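Peptidoglycan D,D-transpeptidase PbpA (Mycobacterium tuberculosis, PDB 3UPO) probably cross-links the peptidoglycan of the cell wall as a D,D-transpeptidase and is covalently acylated by penicillin. Local coordinates at residues T188-S193 with G397-G402; T408-W413 with L438-G443; V429-G434 with A444-I449. All coordinates share one frame; numbering follows the deposited sequence.

Interaction 1: residues T188-S193 with G397-G402; sequences TYPPGS and GTAEHG. With PNM (open form - penicillin g), chain C.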
ATOM      1  N   THR A 188       5.712  -4.541  -7.058  1.00 39.58           N
ATOM      2  CA  THR A 188       6.115  -5.304  -5.883  1.00 39.37           C
ATOM      3  C   THR A 188       7.597  -5.054  -5.578  1.00 39.48           C
ATOM      4  O   THR A 188       8.423  -4.908  -6.491  1.00 39.50           O
ATOM      5  CB  THR A 188       5.909  -6.835  -6.059  1.00 39.52           C
ATOM      6  OG1 THR A 188       6.736  -7.304  -7.121  1.00 40.20           O
ATOM      7  CG2 THR A 188       4.443  -7.196  -6.360  1.00 39.88           C
ATOM      8  N   TYR A 189       7.914  -5.020  -4.287  1.00 38.58           N
ATOM      9  CA  TYR A 189       9.247  -4.696  -3.780  1.00 38.29           C
ATOM     10  C   TYR A 189       9.564  -5.644  -2.631  1.00 38.00           C
ATOM     11  O   TYR A 189       8.651  -6.059  -1.905  1.00 36.89           O
ATOM     12  CB  TYR A 189       9.275  -3.274  -3.220  1.00 38.19           C
ATOM     13  CG  TYR A 189       8.752  -2.206  -4.152  1.00 39.11           C
ATOM     14  CD1 TYR A 189       9.622  -1.481  -4.954  1.00 40.18           C
ATOM     15  CD2 TYR A 189       7.387  -1.894  -4.202  1.00 39.93           C
ATOM     16  CE1 TYR A 189       9.151  -0.483  -5.817  1.00 41.51           C
ATOM     17  CE2 TYR A 189       6.906  -0.903  -5.061  1.00 41.18           C
ATOM     18  CZ  TYR A 189       7.805  -0.197  -5.861  1.00 40.64           C
ATOM     19  OH  TYR A 189       7.358   0.792  -6.709  1.00 41.20           O
ATOM     20  N   PRO A 190      10.857  -5.964  -2.441  1.00 38.39           N
ATOM     21  CA  PRO A 190      11.266  -6.674  -1.229  1.00 37.78           C
ATOM     22  C   PRO A 190      10.769  -5.899  -0.007  1.00 37.15           C
ATOM     23  O   PRO A 190      10.961  -4.688   0.063  1.00 37.14           O
ATOM     24  CB  PRO A 190      12.806  -6.699  -1.314  1.00 37.95           C
ATOM     25  CG  PRO A 190      13.184  -5.653  -2.398  1.00 39.84           C
ATOM     26  CD  PRO A 190      12.000  -5.657  -3.339  1.00 39.27           C
ATOM     27  N   PRO A 191      10.048  -6.577   0.911  1.00 36.61           N
ATOM     28  CA  PRO A 191       9.560  -5.946   2.141  1.00 35.91           C
ATOM     29  C   PRO A 191      10.652  -5.724   3.205  1.00 36.01           C
ATOM     30  O   PRO A 191      10.451  -4.940   4.131  1.00 35.48           O
ATOM     31  CB  PRO A 191       8.543  -6.964   2.666  1.00 35.59           C
ATOM     32  CG  PRO A 191       9.040  -8.274   2.186  1.00 35.74           C
ATOM     33  CD  PRO A 191       9.615  -7.986   0.811  1.00 36.53           C
ATOM     34  N   GLY A 192      11.775  -6.431   3.084  1.00 36.57           N
ATOM     35  CA  GLY A 192      12.801  -6.407   4.106  1.00 37.64           C
ATOM     36  C   GLY A 192      12.234  -6.809   5.467  1.00 38.43           C
ATOM     37  O   GLY A 192      11.454  -7.757   5.568  1.00 38.13           O
ATOM     38  N   SER A 193      12.587  -6.060   6.509  1.00 38.38           N
ATOM     39  CA  SER A 193      12.288  -6.490   7.871  1.00 39.27           C
ATOM     40  C   SER A 193      10.856  -6.298   8.323  1.00 38.83           C
ATOM     41  O   SER A 193      10.501  -6.731   9.417  1.00 39.39           O
ATOM     42  CB  SER A 193      13.244  -5.851   8.883  1.00 39.89           C
ATOM     43  OG  SER A 193      14.579  -6.198   8.580  1.00 42.81           O
ATOM     44  N   GLY A 397      11.307  -1.242   8.135  1.00 38.29           N
ATOM     45  CA  GLY A 397      12.100  -2.111   7.289  1.00 38.25           C
ATOM     46  C   GLY A 397      12.959  -1.295   6.353  1.00 38.54           C
ATOM     47  O   GLY A 397      12.609  -0.185   5.981  1.00 37.92           O
ATOM     48  N   THR A 398      14.114  -1.844   6.013  1.00 39.44           N
ATOM     49  CA  THR A 398      14.961  -1.288   4.977  1.00 40.67           C
ATOM     50  C   THR A 398      15.491  -2.444   4.144  1.00 41.35           C
ATOM     51  O   THR A 398      16.204  -3.318   4.638  1.00 41.42           O
ATOM     52  CB  THR A 398      16.030  -0.214   5.496  1.00 41.41           C
ATOM     53  OG1 THR A 398      17.362  -0.547   5.084  1.00 44.09           O
ATOM     54  CG2 THR A 398      16.005  -0.047   6.982  1.00 39.29           C
ATOM     55  N   ALA A 399      15.073  -2.458   2.879  1.00 41.71           N
ATOM     56  CA  ALA A 399      15.241  -3.608   2.024  1.00 41.85           C
ATOM     57  C   ALA A 399      16.266  -3.329   0.937  1.00 43.27           C
ATOM     58  O   ALA A 399      16.151  -2.343   0.211  1.00 43.49           O
ATOM     59  CB  ALA A 399      13.901  -3.983   1.412  1.00 40.78           C
ATOM     60  N   GLU A 400      17.270  -4.196   0.839  1.00 44.58           N
ATOM     61  CA  GLU A 400      18.218  -4.165  -0.259  1.00 46.66           C
ATOM     62  C   GLU A 400      17.554  -4.716  -1.520  1.00 46.96           C
ATOM     63  O   GLU A 400      16.624  -5.524  -1.447  1.00 46.64           O
ATOM     64  CB  GLU A 400      19.475  -4.966   0.091  1.00 47.59           C
ATOM     65  CG  GLU A 400      20.383  -4.284   1.135  1.00 51.39           C
ATOM     66  CD  GLU A 400      21.869  -4.633   0.968  1.00 56.41           C
ATOM     67  OE1 GLU A 400      22.169  -5.823   0.689  1.00 58.03           O
ATOM     68  OE2 GLU A 400      22.731  -3.719   1.117  1.00 56.95           O
ATOM     69  N   HIS A 401      18.021  -4.275  -2.685  1.00 48.16           N
ATOM     70  CA  HIS A 401      17.373  -4.651  -3.946  1.00 48.37           C
ATOM     71  C   HIS A 401      18.303  -4.447  -5.112  1.00 49.94           C
ATOM     72  O   HIS A 401      19.251  -3.682  -5.028  1.00 50.42           O
ATOM     73  CB  HIS A 401      16.081  -3.848  -4.154  1.00 47.48           C
ATOM     74  CG  HIS A 401      16.288  -2.367  -4.168  1.00 46.58           C
ATOM     75  ND1 HIS A 401      16.356  -1.637  -5.336  1.00 45.59           N
ATOM     76  CD2 HIS A 401      16.458  -1.481  -3.161  1.00 45.40           C
ATOM     77  CE1 HIS A 401      16.553  -0.363  -5.047  1.00 46.30           C
ATOM     78  NE2 HIS A 401      16.614  -0.240  -3.733  1.00 45.34           N
ATOM     79  N   GLY A 402      18.028  -5.148  -6.202  1.00 51.39           N
ATOM     80  CA  GLY A 402      18.760  -4.939  -7.432  1.00 53.97           C
ATOM     81  C   GLY A 402      19.942  -5.854  -7.662  1.00 55.96           C
ATOM     82  O   GLY A 402      20.268  -6.726  -6.847  1.00 55.53           O
TER
HETATM   83  O8  PNM C 800      14.829  -4.438   7.144  1.00 42.56           O
HETATM   84  C7  PNM C 800      15.344  -5.246   7.923  1.00 47.10           C
HETATM   85  N4  PNM C 800      15.669  -3.833   9.875  1.00 44.66           N
HETATM   86  C3  PNM C 800      15.828  -2.426   9.593  1.00 45.87           C
HETATM   87  C11 PNM C 800      14.628  -1.657  10.042  1.00 46.21           C
HETATM   88  O13 PNM C 800      14.328  -0.624   9.407  1.00 46.24           O
HETATM   89  O12 PNM C 800      13.977  -2.094  11.019  1.00 44.94           O
HETATM   90  C2  PNM C 800      17.169  -2.018  10.236  1.00 47.35           C
HETATM   91  C10 PNM C 800      17.821  -0.852   9.502  1.00 45.33           C
HETATM   92  C9  PNM C 800      17.051  -1.667  11.718  1.00 46.61           C
HETATM   93  S1  PNM C 800      18.191  -3.447  10.028  1.00 48.33           S
HETATM   94  C5  PNM C 800      16.876  -4.600   9.684  1.00 47.26           C
HETATM   95  C6  PNM C 800      16.822  -5.189   8.265  1.00 47.37           C
HETATM   96  N14 PNM C 800      17.475  -4.404   7.236  1.00 49.76           N
HETATM   97  C15 PNM C 800      18.910  -4.329   7.010  1.00 52.21           C
HETATM   98  O16 PNM C 800      19.514  -5.542   7.413  1.00 49.32           O
HETATM   99  C17 PNM C 800      19.222  -3.957   5.546  1.00 55.27           C
HETATM  100  C18 PNM C 800      19.938  -5.089   4.849  1.00 58.53           C
HETATM  101  C19 PNM C 800      21.333  -5.066   4.746  1.00 58.65           C
HETATM  102  C20 PNM C 800      21.983  -6.136   4.110  1.00 60.48           C
HETATM  103  C21 PNM C 800      21.260  -7.218   3.586  1.00 58.98           C
HETATM  104  C22 PNM C 800      19.866  -7.238   3.695  1.00 60.28           C
HETATM  105  C23 PNM C 800      19.205  -6.171   4.324  1.00 59.12           C

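Interaction 2: residues T408-W413 with L438-G443; sequences TPPHAW and LSATGG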
ATOM      1  N   THR A 408      23.546   0.066  -3.918  1.00 57.48           N
ATOM      2  CA  THR A 408      22.263   0.601  -4.352  1.00 55.36           C
ATOM      3  C   THR A 408      21.487   1.018  -3.113  1.00 53.38           C
ATOM      4  O   THR A 408      21.417   0.246  -2.152  1.00 52.92           O
ATOM      5  CB  THR A 408      21.478  -0.461  -5.163  1.00 54.96           C
ATOM      6  OG1 THR A 408      22.257  -0.852  -6.300  1.00 55.93           O
ATOM      7  CG2 THR A 408      20.149   0.077  -5.657  1.00 54.61           C
ATOM      8  N   PRO A 409      20.923   2.244  -3.111  1.00 51.91           N
ATOM      9  CA  PRO A 409      20.190   2.682  -1.916  1.00 50.45           C
ATOM     10  C   PRO A 409      18.926   1.842  -1.670  1.00 48.52           C
ATOM     11  O   PRO A 409      18.162   1.583  -2.603  1.00 47.50           O
ATOM     12  CB  PRO A 409      19.856   4.155  -2.195  1.00 50.62           C
ATOM     13  CG  PRO A 409      19.970   4.319  -3.689  1.00 52.03           C
ATOM     14  CD  PRO A 409      20.919   3.253  -4.187  1.00 52.75           C
ATOM     15  N   PRO A 410      18.717   1.413  -0.410  1.00 47.44           N
ATOM     16  CA  PRO A 410      17.645   0.487  -0.059  1.00 45.83           C
ATOM     17  C   PRO A 410      16.293   1.186   0.030  1.00 44.58           C
ATOM     18  O   PRO A 410      16.245   2.417   0.143  1.00 44.96           O
ATOM     19  CB  PRO A 410      18.073  -0.017   1.321  1.00 45.80           C
ATOM     20  CG  PRO A 410      18.811   1.135   1.923  1.00 46.57           C
ATOM     21  CD  PRO A 410      19.507   1.821   0.773  1.00 47.71           C
ATOM     22  N   HIS A 411      15.205   0.416  -0.039  1.00 42.78           N
ATOM     23  CA  HIS A 411      13.870   0.976   0.177  1.00 40.94           C
ATOM     24  C   HIS A 411      13.644   1.115   1.656  1.00 39.85           C
ATOM     25  O   HIS A 411      13.980   0.214   2.407  1.00 40.24           O
ATOM     26  CB  HIS A 411      12.766   0.067  -0.377  1.00 40.31           C
ATOM     27  CG  HIS A 411      12.964  -0.351  -1.801  1.00 40.41           C
ATOM     28  ND1 HIS A 411      13.125   0.551  -2.829  1.00 38.96           N
ATOM     29  CD2 HIS A 411      13.001  -1.578  -2.368  1.00 38.89           C
ATOM     30  CE1 HIS A 411      13.260  -0.103  -3.967  1.00 39.60           C
ATOM     31  NE2 HIS A 411      13.184  -1.396  -3.716  1.00 39.34           N
ATOM     32  N   ALA A 412      13.040   2.222   2.068  1.00 39.20           N
ATOM     33  CA  ALA A 412      12.640   2.423   3.455  1.00 38.17           C
ATOM     34  C   ALA A 412      11.152   2.116   3.609  1.00 37.25           C
ATOM     35  O   ALA A 412      10.310   2.725   2.940  1.00 36.33           O
ATOM     36  CB  ALA A 412      12.946   3.851   3.902  1.00 38.47           C
ATOM     37  N   TRP A 413      10.838   1.180   4.503  1.00 36.10           N
ATOM     38  CA  TRP A 413       9.472   0.715   4.692  1.00 35.73           C
ATOM     39  C   TRP A 413       8.982   1.009   6.092  1.00 35.93           C
ATOM     40  O   TRP A 413       9.761   0.966   7.046  1.00 36.64           O
ATOM     41  CB  TRP A 413       9.415  -0.790   4.560  1.00 35.31           C
ATOM     42  CG  TRP A 413       9.283  -1.420   3.199  1.00 34.36           C
ATOM     43  CD1 TRP A 413      10.265  -2.051   2.498  1.00 34.09           C
ATOM     44  CD2 TRP A 413       8.080  -1.586   2.449  1.00 33.77           C
ATOM     45  NE1 TRP A 413       9.757  -2.571   1.336  1.00 34.48           N
ATOM     46  CE2 TRP A 413       8.411  -2.311   1.287  1.00 33.84           C
ATOM     47  CE3 TRP A 413       6.747  -1.189   2.646  1.00 35.50           C
ATOM     48  CZ2 TRP A 413       7.459  -2.659   0.316  1.00 33.29           C
ATOM     49  CZ3 TRP A 413       5.793  -1.533   1.671  1.00 34.72           C
ATOM     50  CH2 TRP A 413       6.163  -2.257   0.522  1.00 33.69           C
ATOM     51  N   LEU A 438      22.282   5.586   0.563  1.00 51.12           N
ATOM     52  CA  LEU A 438      22.754   4.259   0.921  1.00 50.61           C
ATOM     53  C   LEU A 438      22.467   3.906   2.380  1.00 50.04           C
ATOM     54  O   LEU A 438      22.311   2.720   2.723  1.00 48.70           O
ATOM     55  CB  LEU A 438      24.258   4.149   0.648  1.00 51.94           C
ATOM     56  CG  LEU A 438      24.794   3.410  -0.586  1.00 52.98           C
ATOM     57  CD1 LEU A 438      23.845   3.484  -1.788  1.00 52.86           C
ATOM     58  CD2 LEU A 438      26.177   3.940  -0.962  1.00 53.63           C
ATOM     59  N   SER A 439      22.399   4.937   3.227  1.00 49.78           N
ATOM     60  CA  SER A 439      22.174   4.749   4.660  1.00 49.14           C
ATOM     61  C   SER A 439      20.714   4.999   5.068  1.00 47.67           C
ATOM     62  O   SER A 439      20.411   5.099   6.262  1.00 47.45           O
ATOM     63  CB  SER A 439      23.134   5.633   5.473  1.00 50.15           C
ATOM     64  OG  SER A 439      22.706   6.979   5.453  1.00 51.48           O
ATOM     65  N   ALA A 440      19.820   5.087   4.077  1.00 46.21           N
ATOM     66  CA  ALA A 440      18.370   5.172   4.308  1.00 44.67           C
ATOM     67  C   ALA A 440      17.844   4.067   5.216  1.00 43.61           C
ATOM     68  O   ALA A 440      18.243   2.906   5.096  1.00 43.12           O
ATOM     69  CB  ALA A 440      17.622   5.128   2.992  1.00 44.35           C
ATOM     70  N   THR A 441      16.944   4.436   6.122  1.00 42.82           N
ATOM     71  CA  THR A 441      16.238   3.455   6.938  1.00 41.57           C
ATOM     72  C   THR A 441      14.744   3.775   7.001  1.00 41.45           C
ATOM     73  O   THR A 441      14.334   4.939   6.839  1.00 41.38           O
ATOM     74  CB  THR A 441      16.788   3.360   8.399  1.00 41.85           C
ATOM     75  OG1 THR A 441      16.612   4.617   9.064  1.00 43.48           O
ATOM     76  CG2 THR A 441      18.257   2.944   8.445  1.00 40.28           C
ATOM     77  N   GLY A 442      13.935   2.740   7.256  1.00 41.11           N
ATOM     78  CA  GLY A 442      12.500   2.903   7.420  1.00 40.48           C
ATOM     79  C   GLY A 442      12.139   3.828   8.556  1.00 41.14           C
ATOM     80  O   GLY A 442      11.246   4.673   8.413  1.00 41.31           O
ATOM     81  N   GLY A 443      12.825   3.654   9.694  1.00 41.77           N
ATOM     82  CA  GLY A 443      12.622   4.492  10.877  1.00 42.22           C
ATOM     83  C   GLY A 443      12.870   5.968  10.599  1.00 42.94           C
ATOM     84  O   GLY A 443      12.108   6.827  11.055  1.00 43.53           O
TER

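Interaction 3: residues V429-G434 with A444-I449; sequences VLVENG and ALAAPI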
ATOM      1  N   VAL A 429       3.998   2.574   4.314  1.00 34.91           N
ATOM      2  CA  VAL A 429       4.749   3.603   3.619  1.00 34.93           C
ATOM      3  C   VAL A 429       5.934   2.928   2.971  1.00 35.55           C
ATOM      4  O   VAL A 429       6.694   2.231   3.646  1.00 36.51           O
ATOM      5  CB  VAL A 429       5.294   4.716   4.574  1.00 35.19           C
ATOM      6  CG1 VAL A 429       6.090   5.771   3.790  1.00 35.15           C
ATOM      7  CG2 VAL A 429       4.175   5.367   5.364  1.00 33.45           C
ATOM      8  N   LEU A 430       6.079   3.113   1.662  1.00 35.61           N
ATOM      9  CA  LEU A 430       7.281   2.696   0.967  1.00 35.87           C
ATOM     10  C   LEU A 430       7.986   3.925   0.405  1.00 36.56           C
ATOM     11  O   LEU A 430       7.409   4.675  -0.379  1.00 36.20           O
ATOM     12  CB  LEU A 430       6.971   1.710  -0.165  1.00 35.56           C
ATOM     13  CG  LEU A 430       8.142   1.541  -1.141  1.00 36.17           C
ATOM     14  CD1 LEU A 430       9.264   0.597  -0.638  1.00 32.38           C
ATOM     15  CD2 LEU A 430       7.645   1.137  -2.486  1.00 36.56           C
ATOM     16  N   VAL A 431       9.222   4.138   0.841  1.00 37.15           N
ATOM     17  CA  VAL A 431      10.088   5.129   0.232  1.00 38.20           C
ATOM     18  C   VAL A 431      11.056   4.313  -0.603  1.00 38.40           C
ATOM     19  O   VAL A 431      12.015   3.733  -0.096  1.00 37.91           O
ATOM     20  CB  VAL A 431      10.821   6.034   1.276  1.00 38.99           C
ATOM     21  CG1 VAL A 431      11.746   7.017   0.580  1.00 39.21           C
ATOM     22  CG2 VAL A 431       9.818   6.786   2.127  1.00 39.33           C
ATOM     23  N   GLU A 432      10.750   4.243  -1.892  1.00 39.26           N
ATOM     24  CA  GLU A 432      11.527   3.481  -2.865  1.00 40.99           C
ATOM     25  C   GLU A 432      12.868   4.167  -3.101  1.00 42.21           C
ATOM     26  O   GLU A 432      12.912   5.355  -3.386  1.00 42.80           O
ATOM     27  CB  GLU A 432      10.736   3.360  -4.174  1.00 40.28           C
ATOM     28  CG  GLU A 432      11.484   2.720  -5.303  1.00 42.08           C
ATOM     29  CD  GLU A 432      10.703   2.717  -6.614  1.00 43.18           C
ATOM     30  OE1 GLU A 432      11.206   2.105  -7.585  1.00 44.93           O
ATOM     31  OE2 GLU A 432       9.593   3.307  -6.671  1.00 43.14           O
ATOM     32  N   ASN A 433      13.941   3.393  -3.006  1.00 43.78           N
ATOM     33  CA  ASN A 433      15.322   3.886  -3.055  1.00 46.44           C
ATOM     34  C   ASN A 433      15.753   4.838  -1.954  1.00 46.71           C
ATOM     35  O   ASN A 433      16.799   5.456  -2.062  1.00 47.42           O
ATOM     36  CB  ASN A 433      15.685   4.447  -4.427  1.00 47.63           C
ATOM     37  CG  ASN A 433      16.140   3.377  -5.351  1.00 50.92           C
ATOM     38  OD1 ASN A 433      15.345   2.538  -5.778  1.00 53.24           O
ATOM     39  ND2 ASN A 433      17.441   3.352  -5.634  1.00 55.73           N
ATOM     40  N   GLY A 434      14.951   4.926  -0.897  1.00 46.59           N
ATOM     41  CA  GLY A 434      15.295   5.678   0.315  1.00 47.27           C
ATOM     42  C   GLY A 434      15.977   7.015   0.092  1.00 48.44           C
ATOM     43  O   GLY A 434      17.126   7.196   0.510  1.00 49.12           O
ATOM     44  N   ALA A 444      13.925   6.258   9.831  1.00 42.69           N
ATOM     45  CA  ALA A 444      14.343   7.636   9.553  1.00 42.99           C
ATOM     46  C   ALA A 444      13.466   8.318   8.505  1.00 42.61           C
ATOM     47  O   ALA A 444      13.104   9.477   8.659  1.00 42.15           O
ATOM     48  CB  ALA A 444      15.803   7.663   9.119  1.00 43.30           C
ATOM     49  N   LEU A 445      13.112   7.583   7.448  1.00 42.41           N
ATOM     50  CA  LEU A 445      12.389   8.165   6.297  1.00 42.25           C
ATOM     51  C   LEU A 445      10.914   7.849   6.297  1.00 41.51           C
ATOM     52  O   LEU A 445      10.088   8.756   6.235  1.00 42.56           O
ATOM     53  CB  LEU A 445      12.983   7.647   4.995  1.00 42.26           C
ATOM     54  CG  LEU A 445      14.119   8.405   4.311  1.00 44.95           C
ATOM     55  CD1 LEU A 445      14.825   9.444   5.208  1.00 46.48           C
ATOM     56  CD2 LEU A 445      15.100   7.408   3.683  1.00 44.11           C
ATOM     57  N   ALA A 446      10.596   6.559   6.356  1.00 40.39           N
ATOM     58  CA  ALA A 446       9.242   6.074   6.162  1.00 39.59           C
ATOM     59  C   ALA A 446       8.340   6.301   7.380  1.00 39.53           C
ATOM     60  O   ALA A 446       7.159   6.643   7.216  1.00 39.58           O
ATOM     61  CB  ALA A 446       9.274   4.601   5.774  1.00 39.17           C
ATOM     62  N   ALA A 447       8.889   6.119   8.583  1.00 38.49           N
ATOM     63  CA  ALA A 447       8.094   6.212   9.818  1.00 38.41           C
ATOM     64  C   ALA A 447       7.435   7.563  10.072  1.00 38.48           C
ATOM     65  O   ALA A 447       6.253   7.597  10.402  1.00 39.22           O
ATOM     66  CB  ALA A 447       8.885   5.738  11.049  1.00 38.56           C
ATOM     67  N   PRO A 448       8.179   8.686   9.918  1.00 38.92           N
ATOM     68  CA  PRO A 448       7.530   9.996  10.081  1.00 39.27           C
ATOM     69  C   PRO A 448       6.428  10.276   9.045  1.00 38.91           C
ATOM     70  O   PRO A 448       5.485  11.024   9.328  1.00 39.40           O
ATOM     71  CB  PRO A 448       8.681  10.992   9.882  1.00 39.98           C
ATOM     72  CG  PRO A 448       9.931  10.209   9.993  1.00 39.74           C
ATOM     73  CD  PRO A 448       9.612   8.821   9.587  1.00 38.88           C
ATOM     74  N   ILE A 449       6.559   9.704   7.851  1.00 38.29           N
ATOM     75  CA  ILE A 449       5.522   9.819   6.817  1.00 38.01           C
ATOM     76  C   ILE A 449       4.265   9.056   7.268  1.00 38.28           C
ATOM     77  O   ILE A 449       3.161   9.603   7.240  1.00 38.78           O
ATOM     78  CB  ILE A 449       6.041   9.329   5.437  1.00 37.12           C
ATOM     79  CG1 ILE A 449       7.140  10.271   4.921  1.00 36.69           C
ATOM     80  CG2 ILE A 449       4.907   9.233   4.430  1.00 36.49           C
ATOM     81  CD1 ILE A 449       7.878   9.735   3.717  1.00 33.17           C
TER

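Interaction 1: residues T188-S193 with G397-G402
The oxyanion hole of this penicillin-binding protein is assembled where the loop leading into S193 meets the end of strand 393-399, with G192 packed on A399 and S193 beside G397. S193 OG is bonded covalently to C7 of the opened penicillin G, forming the acyl-ester. The carbonyl oxygen O8 of the ester is gripped by two backbone amides: S193 N at 2.8 Å with a bent bond of 131°, and T398 N at 2.9 Å with a nearly straight one of 170°. S193 OG lies anti to its own carbonyl carbon (chi1 -59°), next to the amide that holds O8. Beyond the hole, strand 393-399, an outermost strand of the five-stranded sheet, runs along the ligand: T398 O accepts a hydrogen bond from ligand amide N14 at 3.1 Å, while the E400 side chain runs beside the phenyl group, CD 3.5 Å from C20. A399 turns its methyl to the other side, toward the P190-G192 loop, where CB is 3.3 Å from P190 O and 3.6 Å from G192 N. P190 O itself takes a hydrogen bond from W413 NE1. P190 CG touches H401 CB at 3.8 Å, the two side chains meeting nearly at right angles.

Interaction 2: residues T408-W413 with L438-G443
W413 O receives a CA-H...O contact from G442, with CA 3.4 Å from the oxygen and an angle of 134° at the hydrogen. G442 has no side chain, which lets the first turn of helix 442-458 come this near to strand 411-418. The contact thus lays the connection entering the C-terminal helix of the transpeptidase domain along one strand of its antiparallel sheet, and the two segments run in almost the same direction, 7° apart. A412 sits next to this carbonyl and turns its methyl group toward the helix start: CB rests over the face of the T441-G442 peptide, 3.4 Å from T441 O. The side chain of T441 points the other way. T441 is the N-cap of the helix, its OG1 hydrogen-bonded to A444 N, a position reached with chi1 near 62°, and the residue also borders the bound penicillin, so the helix start lines the ligand site. Further back, P410 presents one edge of its ring to two carbonyls of the passing segment: CD is 3.5 Å from L438 O, and CG is 3.7 Å from A440 O. CG also approaches the methyl of A440, which packs against L445 of the helix as well. At the more exposed end the CB of L438 leaves the facing segment 408-413, but the branch folds back. Its CD1 covers the face of the T408-P409 peptide, 3.4 Å from P409 N and 3.8 Å from CD of the P409 ring.

Interaction 3: residues V429-G434 with A444-I449
V429 reaches from the sheet to A446 and I449 of the helix, and each atom of its side chain has a neighbour there. CB stands 3.8 Å from A446 O. CG1, anti to the backbone N (chi1 180°), lies between two residues one helical turn apart: the methyl of A446 at 3.9 Å and CG2 of I449 at 3.7 Å. CG2, the other branch, also meets A446 O and approaches the same I449 methyl from farther off, so V429 sits between these two helix residues. Two positions along the strand, V431 presents CG2 to the same helix face. This methyl is 4.1 Å from A446 CA and 3.9 Å from CD1 of I449, whose extended chain (chi2 169°) carries its end along the strand from V429 to V431. I449 therefore touches both valines with different methyls, and it packs on A120 and M121 of helix 111-123 as well. L430, between the valines, faces the opposite side of the sheet, where it meets Y189 and W413. After V431 the chain reverses in a type II beta turn closed by a bond from G434 N to V431 O, with N433 at positive phi. The turn returns G434 to the helix, where L445 CD2 lies 3.7 Å from its carbonyl carbon. Strand and helix segments approach to 7.8 Å between axes and run roughly antiparallel, at 145°. The helix is irregular here, opening into a pi-like turn over 444-446 and kinked at P448, whose N has no bond to the preceding turn. Small and branched apolar residues meeting in this way join the C-terminal helix to the five-stranded antiparallel sheet, the layered alpha/beta core characteristic of penicillin-binding transpeptidases and serine beta-lactamases.

In the fold
Read from the N terminus, interaction 1 comes first: it closes a long loop of 203 residues that include several helices and strands, by bringing 188-193, just ahead of helix 196-205, to the edge strand 393-399. Only then does interaction 2 open, at 408-413. Interaction 3 opens at 429-434, before 438-443 completes interaction 2, and ends at 444-449, so these two cross and share helix 442-458. Strands 393-399, 411-418 and 425-431 lie side by side in one sheet. H401 of interaction 1 stacks on H411 of interaction 2, and A412 bonds by its backbone to V431 of interaction 3. Together they tie the acylated serine, the sheet and the C-terminal helix into one unit.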